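Local coordinates for protein methyltransferase (Streptococcus mutans, PDB 2B78) that probably transfers methyl groups from S-adenosyl-L-methionine, perhaps to RNA, its natural substrate being unestablished, at residues A[76-79]-A[80-83]; A[269-272]-A[273-276]. All blocks are in the same frame, centred on the assembly; numbering follows the deposited sequence.

Contact 1 (A[76-79]-A[80-83]); sequences KLFQ and WSKD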
ATOM      1  N   LYS A  76      25.054   0.370  -0.681  1.00 20.28           N
ATOM      2  CA  LYS A  76      24.955  -0.420  -1.906  1.00 22.23           C
ATOM      3  C   LYS A  76      23.488  -0.685  -2.239  1.00 22.48           C
ATOM      4  O   LYS A  76      23.065  -0.529  -3.382  1.00 22.47           O
ATOM      5  CB  LYS A  76      25.668  -1.765  -1.740  1.00 25.17           C
ATOM      6  CG  LYS A  76      27.161  -1.674  -1.415  1.00 29.65           C
ATOM      7  CD  LYS A  76      27.966  -1.171  -2.603  1.00 31.50           C
ATOM      8  CE  LYS A  76      29.462  -1.275  -2.332  1.00 32.66           C
ATOM      9  NZ  LYS A  76      30.267  -0.755  -3.473  1.00 31.98           N
ATOM     10  N   LEU A  77      22.717  -1.100  -1.238  1.00 22.15           N
ATOM     11  CA  LEU A  77      21.300  -1.380  -1.455  1.00 21.85           C
ATOM     12  C   LEU A  77      20.540  -0.159  -1.957  1.00 22.31           C
ATOM     13  O   LEU A  77      19.731  -0.262  -2.881  1.00 23.05           O
ATOM     14  CB  LEU A  77      20.642  -1.885  -0.167  1.00 20.41           C
ATOM     15  CG  LEU A  77      20.892  -3.349   0.208  1.00 20.86           C
ATOM     16  CD1 LEU A  77      20.153  -3.678   1.488  1.00 20.31           C
ATOM     17  CD2 LEU A  77      20.417  -4.262  -0.936  1.00 20.23           C
ATOM     18  N   PHE A  78      20.785   0.997  -1.350  1.00 22.44           N
ATOM     19  CA  PHE A  78      20.080   2.203  -1.772  1.00 21.24           C
ATOM     20  C   PHE A  78      20.554   2.723  -3.125  1.00 20.87           C
ATOM     21  O   PHE A  78      19.777   3.328  -3.859  1.00 20.35           O
ATOM     22  CB  PHE A  78      20.186   3.292  -0.697  1.00 20.90           C
ATOM     23  CG  PHE A  78      19.493   2.937   0.596  1.00 20.36           C
ATOM     24  CD1 PHE A  78      18.230   2.343   0.583  1.00 19.82           C
ATOM     25  CD2 PHE A  78      20.096   3.196   1.825  1.00 19.95           C
ATOM     26  CE1 PHE A  78      17.582   2.008   1.771  1.00 18.43           C
ATOM     27  CE2 PHE A  78      19.458   2.866   3.024  1.00 18.55           C
ATOM     28  CZ  PHE A  78      18.201   2.272   2.997  1.00 18.68           C
ATOM     29  N   GLN A  79      21.819   2.490  -3.466  1.00 22.05           N
ATOM     30  CA  GLN A  79      22.327   2.935  -4.765  1.00 23.57           C
ATOM     31  C   GLN A  79      21.593   2.171  -5.859  1.00 23.06           C
ATOM     32  O   GLN A  79      21.265   2.729  -6.906  1.00 23.00           O
ATOM     33  CB  GLN A  79      23.836   2.677  -4.888  1.00 25.14           C
ATOM     34  CG  GLN A  79      24.736   3.668  -4.155  1.00 29.66           C
ATOM     35  CD  GLN A  79      26.214   3.257  -4.189  1.00 32.15           C
ATOM     36  OE1 GLN A  79      27.108   4.087  -4.005  1.00 32.11           O
ATOM     37  NE2 GLN A  79      26.469   1.971  -4.412  1.00 33.40           N
ATOM     38  N   TRP A  80      21.320   0.893  -5.611  1.00 23.00           N
ATOM     39  CA  TRP A  80      20.621   0.069  -6.593  1.00 25.03           C
ATOM     40  C   TRP A  80      19.149   0.477  -6.706  1.00 23.87           C
ATOM     41  O   TRP A  80      18.603   0.578  -7.803  1.00 24.37           O
ATOM     42  CB  TRP A  80      20.697  -1.419  -6.213  1.00 27.87           C
ATOM     43  CG  TRP A  80      21.996  -2.108  -6.517  1.00 32.06           C
ATOM     44  CD1 TRP A  80      22.962  -2.473  -5.620  1.00 33.23           C
ATOM     45  CD2 TRP A  80      22.457  -2.549  -7.805  1.00 34.07           C
ATOM     46  NE1 TRP A  80      23.996  -3.113  -6.270  1.00 34.51           N
ATOM     47  CE2 TRP A  80      23.714  -3.171  -7.609  1.00 34.67           C
ATOM     48  CE3 TRP A  80      21.934  -2.476  -9.104  1.00 34.58           C
ATOM     49  CZ2 TRP A  80      24.451  -3.724  -8.666  1.00 35.11           C
ATOM     50  CZ3 TRP A  80      22.670  -3.026 -10.159  1.00 35.17           C
ATOM     51  CH2 TRP A  80      23.916  -3.639  -9.929  1.00 34.75           C
ATOM     52  N   SER A  81      18.502   0.701  -5.569  1.00 22.34           N
ATOM     53  CA  SER A  81      17.094   1.082  -5.582  1.00 22.20           C
ATOM     54  C   SER A  81      16.919   2.436  -6.262  1.00 21.95           C
ATOM     55  O   SER A  81      15.928   2.674  -6.958  1.00 22.39           O
ATOM     56  CB  SER A  81      16.538   1.114  -4.152  1.00 21.07           C
ATOM     57  OG  SER A  81      17.214   2.067  -3.348  1.00 23.31           O
ATOM     58  N   LYS A  82      17.890   3.320  -6.068  1.00 21.90           N
ATOM     59  CA  LYS A  82      17.851   4.649  -6.674  1.00 22.97           C
ATOM     60  C   LYS A  82      18.009   4.567  -8.191  1.00 22.32           C
ATOM     61  O   LYS A  82      17.289   5.228  -8.936  1.00 20.90           O
ATOM     62  CB  LYS A  82      18.967   5.523  -6.088  1.00 23.92           C
ATOM     63  CG  LYS A  82      19.076   6.915  -6.710  1.00 26.27           C
ATOM     64  CD  LYS A  82      20.060   7.780  -5.930  1.00 28.60           C
ATOM     65  CE  LYS A  82      20.042   9.226  -6.403  1.00 29.90           C
ATOM     66  NZ  LYS A  82      20.947  10.088  -5.570  1.00 31.55           N
ATOM     67  N   ASP A  83      18.953   3.756  -8.647  1.00 22.94           N
ATOM     68  CA  ASP A  83      19.197   3.610 -10.077  1.00 24.99           C
ATOM     69  C   ASP A  83      18.012   3.047 -10.844  1.00 24.37           C
ATOM     70  O   ASP A  83      17.846   3.344 -12.023  1.00 25.96           O
ATOM     71  CB  ASP A  83      20.422   2.732 -10.327  1.00 28.06           C
ATOM     72  CG  ASP A  83      21.713   3.523 -10.303  1.00 31.80           C
ATOM     73  OD1 ASP A  83      21.889   4.385 -11.193  1.00 33.42           O
ATOM     74  OD2 ASP A  83      22.540   3.291  -9.395  1.00 33.22           O
TER
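Turned back between its own backbone N and carbonyl carbon (chi1 61°), the hydroxyl of Ser81 faces the carbonyl of Phe78 one turn earlier, while Trp80, with CG on the side opposite its carbonyl carbon (chi1 -78°), swings its indole back toward the carbonyl of Lys76. This is the C-terminal part of alpha helix 71-83, in regular i to i+4 bonding: Trp80 N to Lys76 O, Ser81 N to Leu77 O, Lys82 N to Phe78 O and Asp83 N to Gln79 O. Phe78 O is gripped twice, by Ser81 OG at 2.9 Å and by Lys82 N at 2.9 Å, both from the same face of its carbonyl plane. The hydroxyl comes in from the flank, at a C=O...OG angle of 104°, whereas the amide arrives much closer to the line of the C=O bond. The same OG lies at the edge of the Phe78 ring, 4.1 Å from CD1. That buried ring meets Phe100 of strand 96-101 and Phe139 of helix 132-142 edge-to-face; Lys82 NZ also bonds Val142 O at the end of that helix. On the exposed side, the five-membered part of the indole approaches a carbonyl that already serves an amide: Trp80 CD1 sits 3.0 Å from Lys76 O.

Contact 2 (A[269-272]-A[273-276]); sequences VMDV and FDYF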
ATOM      1  N   VAL A 269     -20.190  11.013   6.442  1.00 15.13           N
ATOM      2  CA  VAL A 269     -19.501  10.322   7.530  1.00 16.31           C
ATOM      3  C   VAL A 269     -20.511   9.335   8.071  1.00 16.58           C
ATOM      4  O   VAL A 269     -21.465   9.716   8.762  1.00 18.02           O
ATOM      5  CB  VAL A 269     -19.074  11.270   8.672  1.00 17.27           C
ATOM      6  CG1 VAL A 269     -18.347  10.473   9.757  1.00 14.66           C
ATOM      7  CG2 VAL A 269     -18.155  12.357   8.127  1.00 18.52           C
ATOM      8  N   MET A 270     -20.312   8.061   7.749  1.00 16.11           N
ATOM      9  CA  MET A 270     -21.242   7.039   8.182  1.00 16.05           C
ATOM     10  C   MET A 270     -20.643   5.654   8.005  1.00 16.82           C
ATOM     11  O   MET A 270     -19.722   5.459   7.203  1.00 17.62           O
ATOM     12  CB  MET A 270     -22.520   7.145   7.346  1.00 15.93           C
ATOM     13  CG  MET A 270     -23.677   6.312   7.843  1.00 15.13           C
ATOM     14  SD  MET A 270     -25.068   6.342   6.687  1.00 17.90           S
ATOM     15  CE  MET A 270     -25.408   8.062   6.602  1.00 11.25           C
ATOM     16  N   ASP A 271     -21.153   4.692   8.767  1.00 17.33           N
ATOM     17  CA  ASP A 271     -20.704   3.311   8.648  1.00 15.58           C
ATOM     18  C   ASP A 271     -21.128   2.896   7.230  1.00 15.80           C
ATOM     19  O   ASP A 271     -22.221   3.246   6.773  1.00 15.28           O
ATOM     20  CB  ASP A 271     -21.417   2.452   9.691  1.00 13.83           C
ATOM     21  CG  ASP A 271     -21.107   0.990   9.544  1.00 12.75           C
ATOM     22  OD1 ASP A 271     -20.038   0.539  10.030  1.00 12.50           O
ATOM     23  OD2 ASP A 271     -21.931   0.295   8.928  1.00 10.86           O
ATOM     24  N   VAL A 272     -20.269   2.164   6.526  1.00 16.46           N
ATOM     25  CA  VAL A 272     -20.583   1.767   5.153  1.00 17.18           C
ATOM     26  C   VAL A 272     -21.832   0.899   5.033  1.00 16.37           C
ATOM     27  O   VAL A 272     -22.586   1.029   4.071  1.00 16.97           O
ATOM     28  CB  VAL A 272     -19.367   1.069   4.489  1.00 17.37           C
ATOM     29  CG1 VAL A 272     -19.783   0.408   3.179  1.00 15.52           C
ATOM     30  CG2 VAL A 272     -18.278   2.115   4.197  1.00 16.90           C
ATOM     31  N   PHE A 273     -22.066   0.015   5.994  1.00 15.54           N
ATOM     32  CA  PHE A 273     -23.272  -0.803   5.915  1.00 16.15           C
ATOM     33  C   PHE A 273     -24.487   0.061   6.210  1.00 15.54           C
ATOM     34  O   PHE A 273     -25.561  -0.152   5.641  1.00 16.04           O
ATOM     35  CB  PHE A 273     -23.198  -1.986   6.877  1.00 15.53           C
ATOM     36  CG  PHE A 273     -22.288  -3.078   6.402  1.00 16.96           C
ATOM     37  CD1 PHE A 273     -22.626  -3.842   5.282  1.00 17.41           C
ATOM     38  CD2 PHE A 273     -21.073  -3.314   7.034  1.00 15.27           C
ATOM     39  CE1 PHE A 273     -21.757  -4.831   4.799  1.00 18.57           C
ATOM     40  CE2 PHE A 273     -20.198  -4.303   6.557  1.00 16.63           C
ATOM     41  CZ  PHE A 273     -20.541  -5.058   5.440  1.00 16.17           C
ATOM     42  N   ASP A 274     -24.327   1.047   7.090  1.00 15.53           N
ATOM     43  CA  ASP A 274     -25.445   1.936   7.387  1.00 14.38           C
ATOM     44  C   ASP A 274     -25.737   2.763   6.138  1.00 13.53           C
ATOM     45  O   ASP A 274     -26.893   3.138   5.886  1.00 13.44           O
ATOM     46  CB  ASP A 274     -25.136   2.870   8.567  1.00 13.18           C
ATOM     47  CG  ASP A 274     -25.211   2.164   9.915  1.00 14.41           C
ATOM     48  OD1 ASP A 274     -25.901   1.126  10.027  1.00 13.69           O
ATOM     49  OD2 ASP A 274     -24.586   2.655  10.877  1.00 16.78           O
ATOM     50  N   TYR A 275     -24.701   3.053   5.352  1.00 12.27           N
ATOM     51  CA  TYR A 275     -24.930   3.825   4.140  1.00 12.03           C
ATOM     52  C   TYR A 275     -25.646   2.981   3.086  1.00 10.95           C
ATOM     53  O   TYR A 275     -26.447   3.504   2.313  1.00 10.14           O
ATOM     54  CB  TYR A 275     -23.625   4.366   3.544  1.00 12.62           C
ATOM     55  CG  TYR A 275     -23.909   5.374   2.454  1.00 14.35           C
ATOM     56  CD1 TYR A 275     -24.300   6.676   2.774  1.00 14.98           C
ATOM     57  CD2 TYR A 275     -23.890   5.006   1.108  1.00 15.03           C
ATOM     58  CE1 TYR A 275     -24.678   7.587   1.781  1.00 15.71           C
ATOM     59  CE2 TYR A 275     -24.263   5.913   0.103  1.00 16.43           C
ATOM     60  CZ  TYR A 275     -24.658   7.200   0.451  1.00 15.01           C
ATOM     61  OH  TYR A 275     -25.041   8.099  -0.521  1.00 16.29           O
ATOM     62  N   PHE A 276     -25.357   1.680   3.047  1.00 10.55           N
ATOM     63  CA  PHE A 276     -26.014   0.811   2.081  1.00 11.24           C
ATOM     64  C   PHE A 276     -27.510   0.853   2.347  1.00 12.48           C
ATOM     65  O   PHE A 276     -28.312   0.994   1.422  1.00 14.42           O
ATOM     66  CB  PHE A 276     -25.503  -0.633   2.196  1.00 11.32           C
ATOM     67  CG  PHE A 276     -24.221  -0.895   1.441  1.00 10.85           C
ATOM     68  CD1 PHE A 276     -24.069  -0.461   0.128  1.00 10.13           C
ATOM     69  CD2 PHE A 276     -23.189  -1.625   2.032  1.00 12.34           C
ATOM     70  CE1 PHE A 276     -22.906  -0.750  -0.591  1.00 11.02           C
ATOM     71  CE2 PHE A 276     -22.026  -1.922   1.324  1.00 11.17           C
ATOM     72  CZ  PHE A 276     -21.883  -1.483   0.010  1.00 10.57           C
TER
HETATM   73  O   HOH W   1     -23.070   5.187  10.927  1.00 21.84           O
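Met270 reaches along the first turn of helix 272-281 with a side chain that runs extended from CB through CG to the sulfur. CB points at the helix; CG lies 3.8 Å from Asp274 CB, and SD settles against the backbone of Tyr275, 3.6 Å from its N. The sulfur also stands at the edge of the Tyr275 ring, 5.3 Å from SD to the ring centroid, a Met-aromatic contact, and a bend about CG-SD (chi3 -58°) turns the terminal CE. Tyr275 carries its OH to the hydroxyl of Tyr286. Asp271 is the N-cap of this helix: its OD2 accepts from Asp274 N at 3.1 Å through the anti lone pair, and weakly from Phe273 N, so one oxygen serves two amides of the first turn. Its main-chain O takes Tyr275 N at 2.9 Å. A water bridges Asp271 N and Asp274 OD2, donating to the carboxylate. Asp271 OD2 and Asp274 OD2 are 4.1 Å apart, like charges whose likely repulsion the helix N terminus may ease. Asp271 and Val272 are seen to bind S-adenosyl-L-homocysteine in a crystal structure of this protein, though none is bound to this chain, as expected for this loop of a Rossmann-like methyltransferase. Val272 runs alongside Phe276, CG1 of Val272 3.7 Å from CE2 of Phe276, with Leu219 of strand 215-219 touching both.

In the fold
From the N terminus the chain first builds the PUA-like region, whose last strand along the chain is 57-63, then enters helix 71-83. Contact 1 lies wholly within that helix, which packs beside the sheet beginning with strand 96-101. The chain then passes through that second sheet into the methyltransferase sheet, where contact 2 folds the loop leaving outermost strand 265-269 onto the start of helix 272-281, beside strand 215-219 and helix 306-319. Both contacts are local and close no long loop; they follow in series, neither nested nor crossing. The centres of contact 1 and contact 2 are about 45 Å apart, on opposite sides of the chain's centre. Only contact 2 holds residues of the S-adenosyl-L-homocysteine site.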